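Local atomic coordinates of integron cassette protein Vpc_cass2 (PDB entry 3JRT), a protein that is of unknown function, a largely helical protein without strands encoded by a mobile integron gene cassette of Vibrio paracholerae. Residues H103-I114 with S174-L184. Residues are numbered along the deposited sequence; the frame is centred on the assembly and turned at random.
Sequences HNHIRGVYNNEI and SESLVGVIELL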
ATOM      1  N   HIS A 103     -12.234   0.200 -27.797  1.00106.77           N
ATOM      2  CA  HIS A 103     -11.641  -0.704 -26.803  1.00103.42           C
ATOM      3  C   HIS A 103     -12.658  -1.160 -25.764  1.00105.18           C
ATOM      4  O   HIS A 103     -12.312  -1.836 -24.797  1.00 98.91           O
ATOM      5  CB  HIS A 103     -10.465  -0.038 -26.081  1.00 91.57           C
ATOM      6  CG  HIS A 103      -9.330   0.321 -26.984  1.00 96.83           C
ATOM      7  ND1 HIS A 103      -8.808   1.595 -27.053  1.00101.37           N
ATOM      8  CD2 HIS A 103      -8.624  -0.425 -27.867  1.00101.67           C
ATOM      9  CE1 HIS A 103      -7.821   1.616 -27.933  1.00103.17           C
ATOM     10  NE2 HIS A 103      -7.692   0.405 -28.443  1.00104.20           N
ATOM     11  N   ASN A 104     -13.911  -0.777 -25.973  1.00111.84           N
ATOM     12  CA  ASN A 104     -14.989  -1.082 -25.042  1.00114.67           C
ATOM     13  C   ASN A 104     -14.980  -2.529 -24.510  1.00107.64           C
ATOM     14  O   ASN A 104     -15.435  -2.802 -23.396  1.00 98.94           O
ATOM     15  CB  ASN A 104     -16.327  -0.767 -25.715  1.00126.21           C
ATOM     16  CG  ASN A 104     -17.362  -0.242 -24.746  1.00132.15           C
ATOM     17  OD1 ASN A 104     -17.435  -0.680 -23.603  1.00131.79           O
ATOM     18  ND2 ASN A 104     -18.180   0.699 -25.206  1.00137.77           N
ATOM     19  N   HIS A 105     -14.453  -3.454 -25.306  1.00105.75           N
ATOM     20  CA  HIS A 105     -14.546  -4.876 -24.980  1.00105.39           C
ATOM     21  C   HIS A 105     -13.398  -5.384 -24.124  1.00103.02           C
ATOM     22  O   HIS A 105     -13.619  -6.033 -23.101  1.00104.81           O
ATOM     23  CB  HIS A 105     -14.635  -5.716 -26.255  1.00106.08           C
ATOM     24  CG  HIS A 105     -14.386  -7.175 -26.035  1.00105.54           C
ATOM     25  ND1 HIS A 105     -15.404  -8.083 -25.832  1.00103.30           N
ATOM     26  CD2 HIS A 105     -13.234  -7.885 -25.987  1.00105.15           C
ATOM     27  CE1 HIS A 105     -14.891  -9.290 -25.672  1.00102.43           C
ATOM     28  NE2 HIS A 105     -13.576  -9.197 -25.761  1.00107.12           N
ATOM     29  N   ILE A 106     -12.171  -5.110 -24.556  1.00 96.72           N
ATOM     30  CA  ILE A 106     -11.003  -5.553 -23.812  1.00 87.45           C
ATOM     31  C   ILE A 106     -11.091  -5.005 -22.397  1.00 85.24           C
ATOM     32  O   ILE A 106     -10.662  -5.642 -21.440  1.00 84.44           O
ATOM     33  CB  ILE A 106      -9.696  -5.074 -24.469  1.00 82.91           C
ATOM     34  CG1 ILE A 106      -8.487  -5.741 -23.809  1.00 80.48           C
ATOM     35  CG2 ILE A 106      -9.577  -3.560 -24.399  1.00 74.61           C
ATOM     36  CD1 ILE A 106      -8.482  -7.249 -23.936  1.00 87.08           C
ATOM     37  N   ARG A 107     -11.666  -3.814 -22.276  1.00 83.44           N
ATOM     38  CA  ARG A 107     -11.797  -3.152 -20.990  1.00 79.65           C
ATOM     39  C   ARG A 107     -12.724  -3.921 -20.062  1.00 77.07           C
ATOM     40  O   ARG A 107     -12.429  -4.102 -18.888  1.00 84.26           O
ATOM     41  CB  ARG A 107     -12.288  -1.719 -21.184  1.00 77.32           C
ATOM     42  CG  ARG A 107     -12.613  -0.985 -19.899  1.00 70.09           C
ATOM     43  CD  ARG A 107     -12.918   0.476 -20.182  1.00 69.11           C
ATOM     44  NE  ARG A 107     -13.961   0.629 -21.189  1.00 74.52           N
ATOM     45  CZ  ARG A 107     -15.247   0.790 -20.909  1.00 78.87           C
ATOM     46  NH1 ARG A 107     -15.652   0.821 -19.647  1.00 78.28           N
ATOM     47  NH2 ARG A 107     -16.127   0.920 -21.893  1.00 81.25           N
ATOM     48  N   GLY A 108     -13.841  -4.385 -20.594  1.00 79.70           N
ATOM     49  CA  GLY A 108     -14.783  -5.154 -19.803  1.00 87.36           C
ATOM     50  C   GLY A 108     -14.232  -6.514 -19.429  1.00 85.37           C
ATOM     51  O   GLY A 108     -14.594  -7.080 -18.396  1.00 83.28           O
ATOM     52  N   VAL A 109     -13.352  -7.040 -20.275  1.00 83.94           N
ATOM     53  CA  VAL A 109     -12.735  -8.336 -20.022  1.00 82.72           C
ATOM     54  C   VAL A 109     -11.871  -8.260 -18.772  1.00 76.36           C
ATOM     55  O   VAL A 109     -12.011  -9.064 -17.851  1.00 72.16           O
ATOM     56  CB  VAL A 109     -11.864  -8.784 -21.198  1.00 85.32           C
ATOM     57  CG1 VAL A 109     -10.988  -9.956 -20.784  1.00 83.85           C
ATOM     58  CG2 VAL A 109     -12.740  -9.145 -22.399  1.00 92.61           C
ATOM     59  N   TYR A 110     -10.985  -7.275 -18.738  1.00 70.96           N
ATOM     60  CA  TYR A 110     -10.133  -7.085 -17.578  1.00 63.45           C
ATOM     61  C   TYR A 110     -10.956  -6.690 -16.359  1.00 65.74           C
ATOM     62  O   TYR A 110     -10.719  -7.168 -15.253  1.00 65.88           O
ATOM     63  CB  TYR A 110      -9.008  -6.100 -17.890  1.00 56.60           C
ATOM     64  CG  TYR A 110      -7.922  -6.773 -18.688  1.00 55.26           C
ATOM     65  CD1 TYR A 110      -6.747  -7.180 -18.090  1.00 57.80           C
ATOM     66  CD2 TYR A 110      -8.104  -7.060 -20.023  1.00 60.34           C
ATOM     67  CE1 TYR A 110      -5.764  -7.825 -18.820  1.00 62.29           C
ATOM     68  CE2 TYR A 110      -7.134  -7.700 -20.759  1.00 66.26           C
ATOM     69  CZ  TYR A 110      -5.966  -8.082 -20.156  1.00 66.92           C
ATOM     70  OH  TYR A 110      -5.003  -8.729 -20.900  1.00 70.24           O
ATOM     71  N   ASN A 111     -11.959  -5.852 -16.572  1.00 68.82           N
ATOM     72  CA  ASN A 111     -12.876  -5.524 -15.496  1.00 68.88           C
ATOM     73  C   ASN A 111     -13.473  -6.798 -14.897  1.00 67.57           C
ATOM     74  O   ASN A 111     -13.591  -6.934 -13.677  1.00 62.19           O
ATOM     75  CB  ASN A 111     -13.973  -4.583 -16.001  1.00 73.62           C
ATOM     76  CG  ASN A 111     -14.841  -4.046 -14.881  1.00 72.19           C
ATOM     77  OD1 ASN A 111     -15.737  -4.730 -14.386  1.00 83.29           O
ATOM     78  ND2 ASN A 111     -14.576  -2.825 -14.473  1.00 67.43           N
ATOM     79  N   ASN A 112     -13.814  -7.751 -15.756  1.00 76.71           N
ATOM     80  CA  ASN A 112     -14.488  -8.959 -15.293  1.00 83.93           C
ATOM     81  C   ASN A 112     -13.564  -9.925 -14.557  1.00 75.39           C
ATOM     82  O   ASN A 112     -13.937 -10.513 -13.535  1.00 68.50           O
ATOM     83  CB  ASN A 112     -15.179  -9.669 -16.450  1.00 97.16           C
ATOM     84  CG  ASN A 112     -16.290 -10.576 -15.980  1.00114.21           C
ATOM     85  OD1 ASN A 112     -16.993 -10.262 -15.017  1.00118.32           O
ATOM     86  ND2 ASN A 112     -16.458 -11.708 -16.653  1.00121.92           N
ATOM     87  N   GLU A 113     -12.359 -10.090 -15.087  1.00 68.76           N
ATOM     88  CA  GLU A 113     -11.357 -10.918 -14.441  1.00 68.96           C
ATOM     89  C   GLU A 113     -11.175 -10.497 -12.984  1.00 66.79           C
ATOM     90  O   GLU A 113     -11.210 -11.321 -12.070  1.00 70.04           O
ATOM     91  CB  GLU A 113     -10.037 -10.792 -15.182  1.00 74.54           C
ATOM     92  CG  GLU A 113     -10.117 -11.207 -16.632  1.00 87.25           C
ATOM     93  CD  GLU A 113     -10.094 -12.705 -16.801  1.00104.87           C
ATOM     94  OE1 GLU A 113      -9.307 -13.178 -17.646  1.00113.47           O
ATOM     95  OE2 GLU A 113     -10.850 -13.409 -16.089  1.00107.42           O
ATOM     96  N   ILE A 114     -11.001  -9.200 -12.773  1.00 55.59           N
ATOM     97  CA  ILE A 114     -10.825  -8.680 -11.426  1.00 57.19           C
ATOM     98  C   ILE A 114     -11.981  -9.013 -10.481  1.00 62.82           C
ATOM     99  O   ILE A 114     -11.756  -9.443  -9.351  1.00 57.87           O
ATOM    100  CB  ILE A 114     -10.597  -7.173 -11.442  1.00 53.61           C
ATOM    101  CG1 ILE A 114      -9.218  -6.862 -12.041  1.00 56.89           C
ATOM    102  CG2 ILE A 114     -10.704  -6.636 -10.043  1.00 54.22           C
ATOM    103  CD1 ILE A 114      -9.063  -5.407 -12.567  1.00 45.76           C
ATOM    104  N   SER A 174      -3.037  -5.842 -25.304  1.00 84.48           N
ATOM    105  CA  SER A 174      -4.302  -6.468 -24.941  1.00 84.58           C
ATOM    106  C   SER A 174      -4.076  -7.562 -23.908  1.00 72.84           C
ATOM    107  O   SER A 174      -5.020  -8.050 -23.292  1.00 70.72           O
ATOM    108  CB  SER A 174      -4.954  -7.102 -26.172  1.00 91.84           C
ATOM    109  OG  SER A 174      -5.049  -6.167 -27.226  1.00105.07           O
ATOM    110  N   GLU A 175      -2.819  -7.949 -23.727  1.00 63.62           N
ATOM    111  CA  GLU A 175      -2.512  -9.152 -22.975  1.00 68.29           C
ATOM    112  C   GLU A 175      -2.113  -8.889 -21.526  1.00 72.95           C
ATOM    113  O   GLU A 175      -1.740  -9.821 -20.813  1.00 74.87           O
ATOM    114  CB  GLU A 175      -1.443  -9.971 -23.706  1.00 74.75           C
ATOM    115  CG  GLU A 175      -1.843 -10.337 -25.133  1.00 87.51           C
ATOM    116  CD  GLU A 175      -1.822 -11.828 -25.399  1.00 98.65           C
ATOM    117  OE1 GLU A 175      -1.280 -12.584 -24.562  1.00101.01           O
ATOM    118  OE2 GLU A 175      -2.350 -12.246 -26.454  1.00109.22           O
ATOM    119  N   SER A 176      -2.192  -7.632 -21.091  1.00 66.70           N
ATOM    120  CA  SER A 176      -1.938  -7.306 -19.693  1.00 59.61           C
ATOM    121  C   SER A 176      -2.777  -6.125 -19.222  1.00 59.72           C
ATOM    122  O   SER A 176      -3.130  -5.244 -19.999  1.00 63.22           O
ATOM    123  CB  SER A 176      -0.445  -7.046 -19.437  1.00 54.97           C
ATOM    124  OG  SER A 176      -0.054  -5.752 -19.861  1.00 53.78           O
ATOM    125  N   LEU A 177      -3.094  -6.126 -17.935  1.00 55.38           N
ATOM    126  CA  LEU A 177      -3.853  -5.062 -17.309  1.00 48.62           C
ATOM    127  C   LEU A 177      -3.224  -3.697 -17.560  1.00 52.61           C
ATOM    128  O   LEU A 177      -3.901  -2.762 -17.954  1.00 52.21           O
ATOM    129  CB  LEU A 177      -3.926  -5.304 -15.803  1.00 42.41           C
ATOM    130  CG  LEU A 177      -4.803  -4.339 -15.010  1.00 44.60           C
ATOM    131  CD1 LEU A 177      -6.126  -4.161 -15.729  1.00 43.05           C
ATOM    132  CD2 LEU A 177      -5.024  -4.854 -13.592  1.00 42.83           C
ATOM    133  N   VAL A 178      -1.934  -3.603 -17.379  1.00 51.95           N
ATOM    134  CA  VAL A 178      -1.254  -2.354 -17.521  1.00 52.72           C
ATOM    135  C   VAL A 178      -1.239  -1.904 -18.973  1.00 57.39           C
ATOM    136  O   VAL A 178      -1.373  -0.751 -19.244  1.00 55.82           O
ATOM    137  CB  VAL A 178       0.157  -2.427 -16.944  1.00 20.00           C
ATOM    138  CG1 VAL A 178       1.020  -1.452 -17.577  1.00 20.00           C
ATOM    139  CG2 VAL A 178       0.136  -2.198 -15.503  1.00 20.00           C
ATOM    140  N   GLY A 179      -1.094  -2.823 -19.901  1.00 53.71           N
ATOM    141  CA  GLY A 179      -1.134  -2.496 -21.317  1.00 57.09           C
ATOM    142  C   GLY A 179      -2.498  -1.968 -21.719  1.00 63.41           C
ATOM    143  O   GLY A 179      -2.606  -1.009 -22.482  1.00 64.81           O
ATOM    144  N   VAL A 180      -3.542  -2.590 -21.184  1.00 58.48           N
ATOM    145  CA  VAL A 180      -4.904  -2.160 -21.441  1.00 61.37           C
ATOM    146  C   VAL A 180      -5.142  -0.789 -20.835  1.00 60.97           C
ATOM    147  O   VAL A 180      -5.808   0.053 -21.430  1.00 64.91           O
ATOM    148  CB  VAL A 180      -5.929  -3.182 -20.897  1.00 58.80           C
ATOM    149  CG1 VAL A 180      -7.301  -2.567 -20.787  1.00 54.03           C
ATOM    150  CG2 VAL A 180      -5.965  -4.419 -21.800  1.00 56.21           C
ATOM    151  N   ILE A 181      -4.581  -0.553 -19.658  1.00 49.44           N
ATOM    152  CA  ILE A 181      -4.816   0.711 -18.996  1.00 48.44           C
ATOM    153  C   ILE A 181      -4.085   1.799 -19.766  1.00 55.58           C
ATOM    154  O   ILE A 181      -4.547   2.934 -19.823  1.00 49.29           O
ATOM    155  CB  ILE A 181      -4.382   0.693 -17.519  1.00 52.22           C
ATOM    156  CG1 ILE A 181      -5.341  -0.171 -16.695  1.00 45.67           C
ATOM    157  CG2 ILE A 181      -4.332   2.128 -16.953  1.00 49.69           C
ATOM    158  CD1 ILE A 181      -4.917  -0.341 -15.277  1.00 40.41           C
ATOM    159  N   GLU A 182      -2.951   1.432 -20.366  1.00 58.42           N
ATOM    160  CA  GLU A 182      -2.190   2.323 -21.234  1.00 60.84           C
ATOM    161  C   GLU A 182      -2.924   2.587 -22.561  1.00 72.28           C
ATOM    162  O   GLU A 182      -2.851   3.683 -23.119  1.00 72.24           O
ATOM    163  CB  GLU A 182      -0.809   1.727 -21.495  1.00 69.15           C
ATOM    164  CG  GLU A 182       0.113   2.616 -22.301  1.00 89.07           C
ATOM    165  CD  GLU A 182       1.564   2.186 -22.203  1.00 99.52           C
ATOM    166  OE1 GLU A 182       1.840   1.173 -21.524  1.00101.42           O
ATOM    167  OE2 GLU A 182       2.427   2.861 -22.807  1.00102.84           O
ATOM    168  N   LEU A 183      -3.632   1.576 -23.059  1.00 74.58           N
ATOM    169  CA  LEU A 183      -4.452   1.720 -24.256  1.00 69.78           C
ATOM    170  C   LEU A 183      -5.472   2.828 -24.065  1.00 73.89           C
ATOM    171  O   LEU A 183      -5.736   3.617 -24.982  1.00 82.24           O
ATOM    172  CB  LEU A 183      -5.193   0.418 -24.548  1.00 69.94           C
ATOM    173  CG  LEU A 183      -4.954  -0.245 -25.898  1.00 80.48           C
ATOM    174  CD1 LEU A 183      -3.469  -0.385 -26.170  1.00 76.52           C
ATOM    175  CD2 LEU A 183      -5.652  -1.598 -25.942  1.00 89.20           C
ATOM    176  N   LEU A 184      -6.053   2.875 -22.868  1.00 68.16           N
ATOM    177  CA  LEU A 184      -7.063   3.879 -22.540  1.00 69.92           C
ATOM    178  C   LEU A 184      -6.419   5.238 -22.293  1.00 68.98           C
ATOM    179  O   LEU A 184      -6.848   6.240 -22.858  1.00 66.51           O
ATOM    180  CB  LEU A 184      -7.876   3.460 -21.315  1.00 61.54           C
ATOM    181  CG  LEU A 184      -8.417   2.033 -21.334  1.00 61.42           C
ATOM    182  CD1 LEU A 184      -9.246   1.769 -20.100  1.00 61.66           C
ATOM    183  CD2 LEU A 184      -9.247   1.807 -22.568  1.00 61.22           C
TER
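Tyr110 makes the one hydrogen bond across the contact, from its OH to the backbone O of Ser174, in the turn before helix 177-188; it is modelled at 2.5 Å, too short to be taken at face value. Tyrosine suits this place because its long flat ring fills buried apolar space while the hydroxyl reaches that turn. At the N-cap, the short side chain of Ser176 lets OG accept from Gly179 N in the first turn.

With CG beside the backbone N (chi1 -78°), the Tyr110 ring lays one face against Val180, whose CG2 sits 4.0 Å from the centroid in a CH-pi contact. Leu183 CD2 makes a similar contact over the His103 ring; His103 ND1 is buried there without a polar partner.

Aliphatic side chains complete the apolar part. Beta-branched Val180 also turns CG2 to Ile106 CG1, tip to tip at a tight 3.5 Å, and Leu177 CD1 packs on Tyr110 CD1. Arg107 packs its methylene CD on Leu184 CD1, while its NH1 hydrogen-bonds to Asn89 OD1 of helix 64-91.

The helices run roughly antiparallel, at 141°. Trp162 of helix 157-163 meets the Tyr110 ring, Ile114 and Ile181 touch Tyr85 of helix 64-91, and helix 27-53 packs against Val178 and Ile181.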